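Local coordinates for hypothetical protein HI1011 (Haemophilus influenzae, PDB 1YZY) that catalyses the ATP-dependent phosphorylation of 3-oxo-tetronate to 3-oxo-tetronate 4-phosphate, at residues N30-Q35 / I46-R51; T84-A89 / K140-T145; L104-T109 / D213-T218; A114-G119 / V196-N201. One frame throughout, in Å; residues are numbered along the deposited sequence.

Contact 1: N30-Q35 / I46-R51; sequences NGVPTQ and ISLKSR
Gly31 and Ser47 form the polar part of this contact, the backbone N-H of Gly31 donating to Ser47 O over 2.9 Å. The bond is bent, with 133° at the hydrogen. Beside it, Asn30 and Ser47 form a parallel bridge, their CA atoms 4.8 Å apart. Both send their side chains to the same face of the sheet, where OD1 of Asn30 lies 4.0 Å from CB of Ser47 and Phe9 of helix 9-20 packs on the pair. The bridge joins the carboxyl ends of strands 26-30 and 43-47, neighbours in the parallel part of the sheet in the sugar-binding N-terminal domain; on its other side strand 43-47 is bonded through Ile46 to Val4 and Ala6. Gly31 then turns the chain out of its strand at a positive phi of 92°. The remaining contacts are van der Waals. CG2 of Ile46 sits 3.8 Å from the carbonyl O of Gly31. Val32 holds CG2 beside its own backbone N, from where this methyl reaches CD2 of Leu48 at 4.1 Å, the two side chains crossing obliquely. Pro33 and Ile46 approach tip to tip, CD of the proline 4.0 Å from CD1 of the isoleucine, whose CD1 is anti to CA (chi2 -178°). Helix 55-71 packs on this group, with Trp68 against Pro33 and Ile46 and Arg64 against Val32.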
loop_
_atom_site.group_PDB
_atom_site.type_symbol
_atom_site.label_atom_id
_atom_site.label_comp_id
_atom_site.label_asym_id
_atom_site.label_seq_id
_atom_site.Cartn_x
_atom_site.Cartn_y
_atom_site.Cartn_z
ATOM N N ASN A 30 5.254 -8.238 -2.102
ATOM C CA ASN A 30 4.134 -8.294 -3.041
ATOM C C ASN A 30 3.938 -9.759 -3.423
ATOM O O ASN A 30 4.681 -10.300 -4.235
ATOM C CB ASN A 30 4.425 -7.440 -4.278
ATOM C CG ASN A 30 4.738 -5.989 -3.929
ATOM O OD1 ASN A 30 4.072 -5.380 -3.096
ATOM N ND2 ASN A 30 5.755 -5.429 -4.576
ATOM N N GLY A 31 2.947 -10.398 -2.809
ATOM C CA GLY A 31 2.675 -11.806 -3.054
ATOM C C GLY A 31 3.438 -12.621 -2.029
ATOM O O GLY A 31 4.349 -12.095 -1.395
ATOM N N VAL A 32 3.050 -13.875 -1.808
ATOM C CA VAL A 32 3.758 -14.716 -0.837
ATOM C C VAL A 32 5.150 -15.062 -1.375
ATOM O O VAL A 32 5.276 -15.629 -2.462
ATOM C CB VAL A 32 2.997 -16.026 -0.532
ATOM C CG1 VAL A 32 3.745 -16.844 0.522
ATOM C CG2 VAL A 32 1.595 -15.715 -0.058
ATOM N N PRO A 33 6.210 -14.702 -0.628
ATOM C CA PRO A 33 7.608 -14.956 -1.003
ATOM C C PRO A 33 8.004 -16.429 -0.996
ATOM O O PRO A 33 7.490 -17.208 -0.192
ATOM C CB PRO A 33 8.388 -14.177 0.058
ATOM C CG PRO A 33 7.422 -13.093 0.468
ATOM C CD PRO A 33 6.146 -13.845 0.567
ATOM N N THR A 34 8.898 -16.805 -1.908
ATOM C CA THR A 34 9.382 -18.185 -1.993
ATOM C C THR A 34 10.735 -18.360 -1.297
ATOM O O THR A 34 11.205 -19.483 -1.108
ATOM C CB THR A 34 9.465 -18.693 -3.457
ATOM O OG1 THR A 34 10.259 -17.797 -4.249
ATOM C CG2 THR A 34 8.069 -18.803 -4.060
ATOM N N GLN A 35 11.338 -17.240 -0.902
ATOM C CA GLN A 35 12.622 -17.228 -0.199
ATOM C C GLN A 35 12.484 -16.464 1.128
ATOM O O GLN A 35 11.767 -15.464 1.213
ATOM C CB GLN A 35 13.715 -16.563 -1.055
ATOM C CG GLN A 35 14.101 -17.308 -2.337
ATOM C CD GLN A 35 14.794 -18.643 -2.077
ATOM O OE1 GLN A 35 14.490 -19.649 -2.722
ATOM N NE2 GLN A 35 15.750 -18.649 -1.149
ATOM N N ILE A 46 2.262 -8.496 3.661
ATOM C CA ILE A 46 2.175 -9.266 2.418
ATOM C C ILE A 46 0.937 -8.825 1.641
ATOM O O ILE A 46 -0.183 -8.917 2.127
ATOM C CB ILE A 46 2.148 -10.801 2.657
ATOM C CG1 ILE A 46 3.497 -11.265 3.199
ATOM C CG2 ILE A 46 1.844 -11.549 1.344
ATOM C CD1 ILE A 46 3.578 -12.750 3.427
ATOM N N SER A 47 1.175 -8.275 0.457
ATOM C CA SER A 47 0.137 -7.783 -0.440
ATOM C C SER A 47 -0.425 -8.899 -1.324
ATOM O O SER A 47 0.326 -9.589 -2.027
ATOM C CB SER A 47 0.720 -6.652 -1.303
ATOM O OG SER A 47 0.213 -6.655 -2.627
ATOM N N LEU A 48 -1.742 -9.089 -1.264
ATOM C CA LEU A 48 -2.420 -10.112 -2.059
ATOM C C LEU A 48 -3.450 -9.476 -2.990
ATOM O O LEU A 48 -3.544 -8.248 -3.089
ATOM C CB LEU A 48 -3.113 -11.135 -1.150
ATOM C CG LEU A 48 -2.306 -11.948 -0.129
ATOM C CD1 LEU A 48 -3.258 -12.650 0.831
ATOM C CD2 LEU A 48 -1.406 -12.962 -0.821
ATOM N N LYS A 49 -4.163 -10.320 -3.730
ATOM C CA LYS A 49 -5.216 -9.877 -4.644
ATOM C C LYS A 49 -6.449 -10.684 -4.231
ATOM O O LYS A 49 -7.170 -11.226 -5.072
ATOM C CB LYS A 49 -4.849 -10.212 -6.100
ATOM C CG LYS A 49 -3.595 -9.527 -6.661
ATOM C CD LYS A 49 -3.267 -10.069 -8.061
ATOM C CE LYS A 49 -1.898 -9.610 -8.575
ATOM N NZ LYS A 49 -1.872 -8.193 -9.038
ATOM N N SER A 50 -6.711 -10.706 -2.929
ATOM C CA SER A 50 -7.803 -11.482 -2.365
ATOM C C SER A 50 -8.999 -10.686 -1.841
ATOM O O SER A 50 -9.612 -11.122 -0.864
ATOM C CB SER A 50 -7.258 -12.301 -1.204
ATOM O OG SER A 50 -6.551 -11.463 -0.305
ATOM N N ARG A 51 -9.386 -9.593 -2.490
ATOM C CA ARG A 51 -10.570 -8.879 -2.016
ATOM C C ARG A 51 -11.874 -9.489 -2.552
ATOM O O ARG A 51 -12.881 -9.548 -1.831
ATOM C CB ARG A 51 -10.486 -7.388 -2.380
ATOM C CG ARG A 51 -11.653 -6.554 -1.831
ATOM C CD ARG A 51 -11.726 -5.158 -2.507
ATOM N NE ARG A 51 -10.694 -4.179 -2.164
ATOM C CZ ARG A 51 -10.132 -4.050 -0.965
ATOM N NH1 ARG A 51 -10.496 -4.836 0.049
ATOM N NH2 ARG A 51 -9.178 -3.150 -0.782
#

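Contact 2: T84-A89 / K140-T145; sequences TFDSTA and KNHPIT
Asp86, Ser87 and Thr88 meet His142 and Thr145 in a largely buried van der Waals contact between two loops, one running from strand 77-80 to helix 93-104, the other from strand 132-133 to helix 152-159. No hydrogen bond spans the two segments. Thr145 occupies the middle: its CB lies 3.5 Å from the carbonyl O of Ser87, and its OG1 is 3.6 Å from CB of Asp86. With OG1 between the backbone N and the carbonyl carbon (chi1 56°), CG2 of Thr145 is anti to the carbonyl carbon and lies 4.2 Å from CG2 of Thr88, the two side chains crossing at about a right angle. OD2 of Asp86 lies over one face of the His142 ring, offset toward the rim and 4.2 Å from NE2, with carboxylate and ring planes 82° apart; CD of Pro143 lies over the opposite face, also offset toward the rim. Each loop is braced from within. His142 ND1 accepts the backbone N-H of Thr145 nearly in the ring plane, at 3.0 Å, while Thr84 OG1 donates to the syn lone pair of Asp86 OD1 at 2.6 Å. Ser87 OG donates to Phe85 O and also bonds Gln159 NE2. The loop 84-89 follows the carboxyl end of a parallel strand, the edge at which open alpha/beta sheets commonly place their ligand-binding loops.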
loop_
_atom_site.group_PDB
_atom_site.type_symbol
_atom_site.label_atom_id
_atom_site.label_comp_id
_atom_site.label_asym_id
_atom_site.label_seq_id
_atom_site.Cartn_x
_atom_site.Cartn_y
_atom_site.Cartn_z
ATOM N N THR A 84 -14.103 0.387 3.965
ATOM C CA THR A 84 -15.533 0.365 3.650
ATOM C C THR A 84 -16.072 -1.069 3.729
ATOM O O THR A 84 -17.185 -1.363 3.284
ATOM C CB THR A 84 -15.856 1.015 2.290
ATOM O OG1 THR A 84 -14.779 0.799 1.374
ATOM C CG2 THR A 84 -16.054 2.504 2.457
ATOM N N PHE A 85 -15.261 -1.945 4.322
ATOM C CA PHE A 85 -15.599 -3.349 4.539
ATOM C C PHE A 85 -15.942 -4.126 3.261
ATOM O O PHE A 85 -16.653 -5.127 3.320
ATOM C CB PHE A 85 -16.753 -3.437 5.561
ATOM C CG PHE A 85 -16.692 -4.646 6.452
ATOM C CD1 PHE A 85 -15.687 -4.774 7.405
ATOM C CD2 PHE A 85 -17.648 -5.653 6.352
ATOM C CE1 PHE A 85 -15.636 -5.886 8.243
ATOM C CE2 PHE A 85 -17.599 -6.777 7.193
ATOM C CZ PHE A 85 -16.593 -6.886 8.133
ATOM N N ASP A 86 -15.373 -3.702 2.131
ATOM C CA ASP A 86 -15.607 -4.329 0.816
ATOM C C ASP A 86 -15.688 -5.850 0.846
ATOM O O ASP A 86 -14.691 -6.522 1.121
ATOM C CB ASP A 86 -14.531 -3.898 -0.182
ATOM C CG ASP A 86 -14.493 -2.403 -0.377
ATOM O OD1 ASP A 86 -14.455 -1.692 0.643
ATOM O OD2 ASP A 86 -14.510 -1.934 -1.537
ATOM N N SER A 87 -16.871 -6.368 0.519
ATOM C CA SER A 87 -17.149 -7.801 0.514
ATOM C C SER A 87 -18.602 -8.062 0.092
ATOM O O SER A 87 -19.307 -7.149 -0.349
ATOM C CB SER A 87 -16.917 -8.369 1.922
ATOM O OG SER A 87 -17.613 -7.612 2.912
ATOM N N THR A 88 -19.006 -9.329 0.161
ATOM C CA THR A 88 -20.372 -9.772 -0.144
ATOM C C THR A 88 -20.676 -10.907 0.838
ATOM O O THR A 88 -19.850 -11.218 1.702
ATOM C CB THR A 88 -20.538 -10.319 -1.588
ATOM O OG1 THR A 88 -19.752 -11.504 -1.755
ATOM C CG2 THR A 88 -20.135 -9.275 -2.623
ATOM N N ALA A 89 -21.853 -11.520 0.728
ATOM C CA ALA A 89 -22.208 -12.613 1.631
ATOM C C ALA A 89 -21.173 -13.745 1.577
ATOM O O ALA A 89 -21.112 -14.599 2.466
ATOM C CB ALA A 89 -23.593 -13.120 1.319
ATOM N N LYS A 140 -22.905 2.067 -1.983
ATOM C CA LYS A 140 -24.176 1.391 -2.189
ATOM C C LYS A 140 -24.273 0.837 -3.605
ATOM O O LYS A 140 -24.876 -0.211 -3.822
ATOM C CB LYS A 140 -25.354 2.323 -1.900
ATOM C CG LYS A 140 -25.434 3.553 -2.787
ATOM C CD LYS A 140 -26.677 4.377 -2.466
ATOM C CE LYS A 140 -26.647 5.734 -3.156
ATOM N NZ LYS A 140 -27.874 6.514 -2.853
ATOM N N ASN A 141 -23.653 1.533 -4.553
ATOM C CA ASN A 141 -23.664 1.121 -5.952
ATOM C C ASN A 141 -22.247 0.820 -6.438
ATOM O O ASN A 141 -21.856 1.268 -7.511
ATOM C CB ASN A 141 -24.276 2.216 -6.836
ATOM C CG ASN A 141 -25.671 2.643 -6.385
ATOM O OD1 ASN A 141 -25.926 3.830 -6.188
ATOM N ND2 ASN A 141 -26.581 1.688 -6.247
ATOM N N HIS A 142 -21.462 0.115 -5.628
ATOM C CA HIS A 142 -20.099 -0.240 -6.016
ATOM C C HIS A 142 -20.167 -1.291 -7.137
ATOM O O HIS A 142 -20.979 -2.222 -7.070
ATOM C CB HIS A 142 -19.313 -0.772 -4.812
ATOM C CG HIS A 142 -17.840 -0.907 -5.060
ATOM N ND1 HIS A 142 -17.236 -2.116 -5.337
ATOM C CD2 HIS A 142 -16.850 0.016 -5.074
ATOM C CE1 HIS A 142 -15.941 -1.933 -5.510
ATOM N NE2 HIS A 142 -15.680 -0.647 -5.358
ATOM N N PRO A 143 -19.305 -1.153 -8.172
ATOM C CA PRO A 143 -19.183 -2.019 -9.354
ATOM C C PRO A 143 -18.889 -3.497 -9.110
ATOM O O PRO A 143 -19.199 -4.339 -9.946
ATOM C CB PRO A 143 -18.038 -1.365 -10.128
ATOM C CG PRO A 143 -18.158 0.047 -9.777
ATOM C CD PRO A 143 -18.387 -0.009 -8.300
ATOM N N ILE A 144 -18.219 -3.800 -8.006
ATOM C CA ILE A 144 -17.872 -5.177 -7.682
ATOM C C ILE A 144 -18.527 -5.649 -6.375
ATOM O O ILE A 144 -19.190 -6.690 -6.345
ATOM C CB ILE A 144 -16.320 -5.345 -7.569
ATOM C CG1 ILE A 144 -15.635 -4.873 -8.853
ATOM C CG2 ILE A 144 -15.951 -6.802 -7.290
ATOM C CD1 ILE A 144 -14.127 -5.047 -8.832
ATOM N N THR A 145 -18.328 -4.879 -5.304
ATOM C CA THR A 145 -18.861 -5.202 -3.973
ATOM C C THR A 145 -19.781 -4.119 -3.382
ATOM O O THR A 145 -19.394 -3.400 -2.450
ATOM C CB THR A 145 -17.710 -5.465 -2.962
ATOM O OG1 THR A 145 -16.827 -4.333 -2.930
ATOM C CG2 THR A 145 -16.922 -6.708 -3.350
#

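Contact 3: L104-T109 / D213-T218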
loop_
_atom_site.group_PDB
_atom_site.type_symbol
_atom_site.label_atom_id
_atom_site.label_comp_id
_atom_site.label_asym_id
_atom_site.label_seq_id
_atom_site.Cartn_x
_atom_site.Cartn_y
_atom_site.Cartn_z
ATOM N N LEU A 104 -4.642 -20.646 13.813
ATOM C CA LEU A 104 -4.014 -20.132 15.025
ATOM C C LEU A 104 -4.448 -20.754 16.355
ATOM O O LEU A 104 -3.787 -20.539 17.377
ATOM C CB LEU A 104 -4.185 -18.609 15.091
ATOM C CG LEU A 104 -3.238 -17.779 14.223
ATOM C CD1 LEU A 104 -3.757 -16.367 14.077
ATOM C CD2 LEU A 104 -1.844 -17.780 14.835
ATOM N N ASN A 105 -5.527 -21.535 16.352
ATOM C CA ASN A 105 -6.041 -22.149 17.588
ATOM C C ASN A 105 -6.594 -21.075 18.523
ATOM O O ASN A 105 -6.500 -21.174 19.751
ATOM C CB ASN A 105 -4.952 -22.949 18.308
ATOM C CG ASN A 105 -4.991 -24.414 17.969
ATOM O OD1 ASN A 105 -6.055 -24.970 17.682
ATOM N ND2 ASN A 105 -3.834 -25.066 18.030
ATOM N N GLU A 106 -7.128 -20.024 17.915
ATOM C CA GLU A 106 -7.719 -18.901 18.627
ATOM C C GLU A 106 -9.209 -18.898 18.302
ATOM O O GLU A 106 -9.630 -19.486 17.300
ATOM C CB GLU A 106 -7.071 -17.597 18.160
ATOM C CG GLU A 106 -5.597 -17.490 18.492
ATOM C CD GLU A 106 -5.352 -17.311 19.971
ATOM O OE1 GLU A 106 -5.620 -16.205 20.477
ATOM O OE2 GLU A 106 -4.900 -18.268 20.628
ATOM N N ASP A 107 -10.012 -18.246 19.140
ATOM C CA ASP A 107 -11.452 -18.212 18.904
ATOM C C ASP A 107 -12.121 -16.852 19.034
ATOM O O ASP A 107 -13.343 -16.761 19.063
ATOM C CB ASP A 107 -12.173 -19.257 19.773
ATOM C CG ASP A 107 -11.558 -19.408 21.151
ATOM O OD1 ASP A 107 -11.593 -18.438 21.937
ATOM O OD2 ASP A 107 -11.038 -20.505 21.451
ATOM N N PHE A 108 -11.326 -15.789 19.060
ATOM C CA PHE A 108 -11.883 -14.446 19.170
ATOM C C PHE A 108 -10.946 -13.416 18.547
ATOM O O PHE A 108 -9.725 -13.544 18.641
ATOM C CB PHE A 108 -12.142 -14.100 20.653
ATOM C CG PHE A 108 -12.919 -12.822 20.858
ATOM C CD1 PHE A 108 -14.246 -12.723 20.444
ATOM C CD2 PHE A 108 -12.323 -11.717 21.449
ATOM C CE1 PHE A 108 -14.962 -11.540 20.613
ATOM C CE2 PHE A 108 -13.037 -10.524 21.622
ATOM C CZ PHE A 108 -14.354 -10.439 21.202
ATOM N N THR A 109 -11.522 -12.394 17.924
ATOM C CA THR A 109 -10.742 -11.322 17.308
ATOM C C THR A 109 -11.639 -10.094 17.179
ATOM O O THR A 109 -12.832 -10.178 17.459
ATOM C CB THR A 109 -10.199 -11.745 15.899
ATOM O OG1 THR A 109 -9.253 -10.773 15.427
ATOM C CG2 THR A 109 -11.334 -11.859 14.876
ATOM N N ASP A 213 -2.300 -8.075 23.204
ATOM C CA ASP A 213 -1.894 -9.470 23.331
ATOM C C ASP A 213 -2.671 -10.429 22.441
ATOM O O ASP A 213 -2.530 -11.649 22.573
ATOM C CB ASP A 213 -1.976 -9.926 24.791
ATOM C CG ASP A 213 -0.931 -9.260 25.668
ATOM O OD1 ASP A 213 0.273 -9.341 25.335
ATOM O OD2 ASP A 213 -1.314 -8.652 26.691
ATOM N N PHE A 214 -3.538 -9.881 21.594
ATOM C CA PHE A 214 -4.314 -10.681 20.656
ATOM C C PHE A 214 -3.359 -11.304 19.629
ATOM O O PHE A 214 -2.483 -10.626 19.097
ATOM C CB PHE A 214 -5.323 -9.804 19.914
ATOM C CG PHE A 214 -6.656 -9.685 20.594
ATOM C CD1 PHE A 214 -6.743 -9.406 21.956
ATOM C CD2 PHE A 214 -7.829 -9.804 19.859
ATOM C CE1 PHE A 214 -7.983 -9.242 22.568
ATOM C CE2 PHE A 214 -9.074 -9.642 20.463
ATOM C CZ PHE A 214 -9.150 -9.360 21.819
ATOM N N LYS A 215 -3.531 -12.598 19.369
ATOM C CA LYS A 215 -2.709 -13.325 18.401
ATOM C C LYS A 215 -3.088 -12.842 17.001
ATOM O O LYS A 215 -2.271 -12.879 16.077
ATOM C CB LYS A 215 -3.004 -14.818 18.511
ATOM C CG LYS A 215 -1.836 -15.725 18.281
ATOM C CD LYS A 215 -0.960 -15.787 19.509
ATOM C CE LYS A 215 0.242 -16.704 19.284
ATOM N NZ LYS A 215 1.175 -16.225 18.212
ATOM N N LEU A 216 -4.347 -12.424 16.861
ATOM C CA LEU A 216 -4.900 -11.929 15.602
ATOM C C LEU A 216 -5.894 -10.763 15.744
ATOM O O LEU A 216 -6.754 -10.765 16.624
ATOM C CB LEU A 216 -5.608 -13.073 14.863
ATOM C CG LEU A 216 -6.417 -12.672 13.629
ATOM C CD1 LEU A 216 -5.474 -12.233 12.513
ATOM C CD2 LEU A 216 -7.289 -13.823 13.174
ATOM N N VAL A 217 -5.760 -9.768 14.875
ATOM C CA VAL A 217 -6.668 -8.633 14.855
ATOM C C VAL A 217 -6.987 -8.331 13.388
ATOM O O VAL A 217 -6.228 -8.710 12.500
ATOM C CB VAL A 217 -6.074 -7.372 15.556
ATOM C CG1 VAL A 217 -5.653 -7.693 16.987
ATOM C CG2 VAL A 217 -4.920 -6.819 14.784
ATOM N N THR A 218 -8.123 -7.690 13.131
ATOM C CA THR A 218 -8.524 -7.350 11.767
ATOM C C THR A 218 -8.997 -5.891 11.672
ATOM O O THR A 218 -9.353 -5.274 12.682
ATOM C CB THR A 218 -9.652 -8.296 11.222
ATOM O OG1 THR A 218 -10.943 -7.824 11.628
ATOM C CG2 THR A 218 -9.468 -9.723 11.716
HETATM O O HOH W 1 -6.555 -13.315 18.727
#
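Leu104 to Thr109, the connection from helix 93-104 to strand 109-111, pack on Phe214 to Thr218 at the start of strand 216-219, the outermost strand at one end of its sheet. The helix ends in a Schellman motif, with Asn105 at positive phi. Leu104 sets its two methyls on successive residues where the strand begins: CD1 reaches CB of Leu216 at 3.9 Å and CD2 reaches CG of Lys215 at 4.0 Å. Glu106 crosses Lys215 at about a right angle and touches its aliphatic base, OE1 lying 3.6 Å from CB. Their charged ends do not meet; NZ of Lys215 instead bonds Thr75 O. Farther along, CZ of Phe214 comes to the edge of the Phe108 ring, 4.0 Å from CD2, and CE2 of Phe214 lies 3.9 Å from CA of Thr109. OG1 of Thr109, anti to its backbone N (chi1 -170°), donates to Leu216 O at 2.8 Å, approaching from above the carbonyl plane by 57°. A water adds a second polar link, accepting from Leu216 N at 3.0 Å and donating to Phe108 O. Strand 109-111 belongs to a separate three-stranded sheet, and Thr218 OG1 reaches it through Val110 O. Two threonine hydroxyls and a water bonded just before strand 109-111 thus join the two sheets, giving backbone groups partners among apolar side chains; no salt bridge spans the two segments.

Contact 4: A114-G119 / V196-N201; sequences ALPVNG and VDAVDN
Ala198 is the first residue of 196-201 to touch the other segment: its CB points toward 114-119 and lies 4.2 Å from both CB of Ala114 and CG of Pro116. Its carbonyl O is closer to the proline, 3.4 Å from the same CG. At Val199 CB points away and the backbone takes over, the carbonyl O lying 3.6 Å from CB of Pro116. Asp200 likewise offers its main chain, with the carbonyl carbon 3.6 Å from CG of Pro116, so the proline ring is bordered by three successive peptide groups. The CB of Asp200 points away from 114-119; its OD1 bonds Ser202 OG, and the side chain caps a backbone N at the start of helix 202-210. Asn201 then reaches back to the contact through its amide. OD1 accepts the backbone N-H of Val117 at 2.8 Å, nearly along the C=O axis (161°), although the bond is bent to 135° at the hydrogen. The same oxygen is 3.2 Å from CB of Val117, a close fit. ND2 is hydrogen-bonded to Tyr226 OH and comes within 3.6 Å of CD1 of Leu115, whose CB points away but whose CG is anti to the backbone N (chi1 -175°). Residues 116-117 form a short 3-10 turn, closed by Asn118 N donating to Leu115 O, on the way to strand 120-123. With ND2 held by Tyr226, the carboxamide is gripped at both polar atoms, which fixes its rotation and ties the 3-10 turn to the start of helix 202-210.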
loop_
_atom_site.group_PDB
_atom_site.type_symbol
_atom_site.label_atom_id
_atom_site.label_comp_id
_atom_site.label_asym_id
_atom_site.label_seq_id
_atom_site.Cartn_x
_atom_site.Cartn_y
_atom_site.Cartn_z
ATOM N N ALA A 114 -12.179 1.375 10.742
ATOM C CA ALA A 114 -12.251 2.761 11.187
ATOM C C ALA A 114 -10.944 3.544 11.295
ATOM O O ALA A 114 -9.895 3.022 11.663
ATOM C CB ALA A 114 -13.093 3.005 12.450
ATOM N N LEU A 115 -11.080 4.833 11.000
ATOM C CA LEU A 115 -10.047 5.857 11.077
ATOM C C LEU A 115 -10.782 7.191 10.977
ATOM O O LEU A 115 -10.859 7.832 9.931
ATOM C CB LEU A 115 -9.019 5.743 9.953
ATOM C CG LEU A 115 -7.857 6.734 10.085
ATOM C CD1 LEU A 115 -7.309 6.723 11.506
ATOM C CD2 LEU A 115 -6.763 6.375 9.084
ATOM N N PRO A 116 -11.437 7.608 12.069
ATOM C CA PRO A 116 -12.261 8.813 12.155
ATOM C C PRO A 116 -11.685 10.070 11.546
ATOM O O PRO A 116 -12.430 10.882 10.998
ATOM C CB PRO A 116 -12.475 8.963 13.661
ATOM C CG PRO A 116 -12.498 7.552 14.121
ATOM C CD PRO A 116 -11.301 6.995 13.400
ATOM N N VAL A 117 -10.374 10.255 11.661
ATOM C CA VAL A 117 -9.749 11.453 11.110
ATOM C C VAL A 117 -9.862 11.465 9.588
ATOM O O VAL A 117 -9.986 12.526 8.969
ATOM C CB VAL A 117 -8.273 11.592 11.571
ATOM C CG1 VAL A 117 -7.363 10.636 10.799
ATOM C CG2 VAL A 117 -7.815 13.042 11.451
ATOM N N ASN A 118 -9.891 10.274 9.000
ATOM C CA ASN A 118 -10.012 10.139 7.559
ATOM C C ASN A 118 -11.425 9.775 7.114
ATOM O O ASN A 118 -11.625 9.098 6.107
ATOM C CB ASN A 118 -8.969 9.154 7.027
ATOM C CG ASN A 118 -7.556 9.729 7.077
ATOM O OD1 ASN A 118 -7.363 10.950 7.004
ATOM N ND2 ASN A 118 -6.562 8.856 7.200
ATOM N N GLY A 119 -12.407 10.233 7.885
ATOM C CA GLY A 119 -13.801 10.005 7.555
ATOM C C GLY A 119 -14.379 8.607 7.619
ATOM O O GLY A 119 -15.379 8.337 6.962
ATOM N N VAL A 196 -15.882 -2.790 17.077
ATOM C CA VAL A 196 -15.611 -1.802 18.108
ATOM C C VAL A 196 -15.816 -0.411 17.513
ATOM O O VAL A 196 -15.305 -0.093 16.434
ATOM C CB VAL A 196 -14.178 -1.938 18.681
ATOM C CG1 VAL A 196 -13.973 -0.975 19.847
ATOM C CG2 VAL A 196 -13.915 -3.359 19.152
ATOM N N ASP A 197 -16.630 0.386 18.195
ATOM C CA ASP A 197 -16.935 1.740 17.770
ATOM C C ASP A 197 -15.720 2.669 17.787
ATOM O O ASP A 197 -14.716 2.402 18.458
ATOM C CB ASP A 197 -18.018 2.330 18.677
ATOM C CG ASP A 197 -19.418 1.914 18.277
ATOM O OD1 ASP A 197 -19.576 1.128 17.323
ATOM O OD2 ASP A 197 -20.370 2.399 18.920
ATOM N N ALA A 198 -15.843 3.787 17.080
ATOM C CA ALA A 198 -14.791 4.793 17.023
ATOM C C ALA A 198 -15.269 5.965 16.195
ATOM O O ALA A 198 -15.303 5.894 14.969
ATOM C CB ALA A 198 -13.512 4.215 16.426
ATOM N N VAL A 199 -15.737 7.011 16.864
ATOM C CA VAL A 199 -16.191 8.215 16.169
ATOM C C VAL A 199 -15.099 9.277 16.269
ATOM O O VAL A 199 -15.174 10.332 15.634
ATOM C CB VAL A 199 -17.503 8.763 16.767
ATOM C CG1 VAL A 199 -18.661 7.876 16.377
ATOM C CG2 VAL A 199 -17.392 8.867 18.287
ATOM N N ASP A 200 -14.066 8.946 17.039
ATOM C CA ASP A 200 -12.922 9.801 17.288
ATOM C C ASP A 200 -11.675 8.909 17.338
ATOM O O ASP A 200 -11.739 7.770 17.791
ATOM C CB ASP A 200 -13.119 10.511 18.626
ATOM C CG ASP A 200 -11.967 11.392 18.985
ATOM O OD1 ASP A 200 -11.125 10.959 19.797
ATOM O OD2 ASP A 200 -11.898 12.515 18.446
ATOM N N ASN A 201 -10.539 9.438 16.889
ATOM C CA ASN A 201 -9.290 8.674 16.857
ATOM C C ASN A 201 -8.773 8.109 18.165
ATOM O O ASN A 201 -8.044 7.113 18.158
ATOM C CB ASN A 201 -8.191 9.508 16.186
ATOM C CG ASN A 201 -8.001 9.277 14.690
ATOM O OD1 ASN A 201 -8.927 9.454 13.908
ATOM N ND2 ASN A 201 -6.801 8.871 14.293
#

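All four contacts lie in the sugar-binding N-terminal domain, away from the residues thought to bind ATP. Contact 1 closes before the others open; contact 2 alternates along the chain with contacts 3 and 4, and contact 4 is nested within the loop that contact 3 closes. Contacts 1 and 3, with centres about 21 Å apart, reach the same sheet, through strands 43-47 and 216-219. Strand 109-111 runs between contacts 3 and 4: contact 3 holds its start, and contact 4 uses the loops after it and after its neighbour 193-196. Contacts 1 and 2 touch, Arg51 CD lying 3.9 Å from Asp86 CB. Contact 3 ties the sheet of strand 216-219 to that of 109-111.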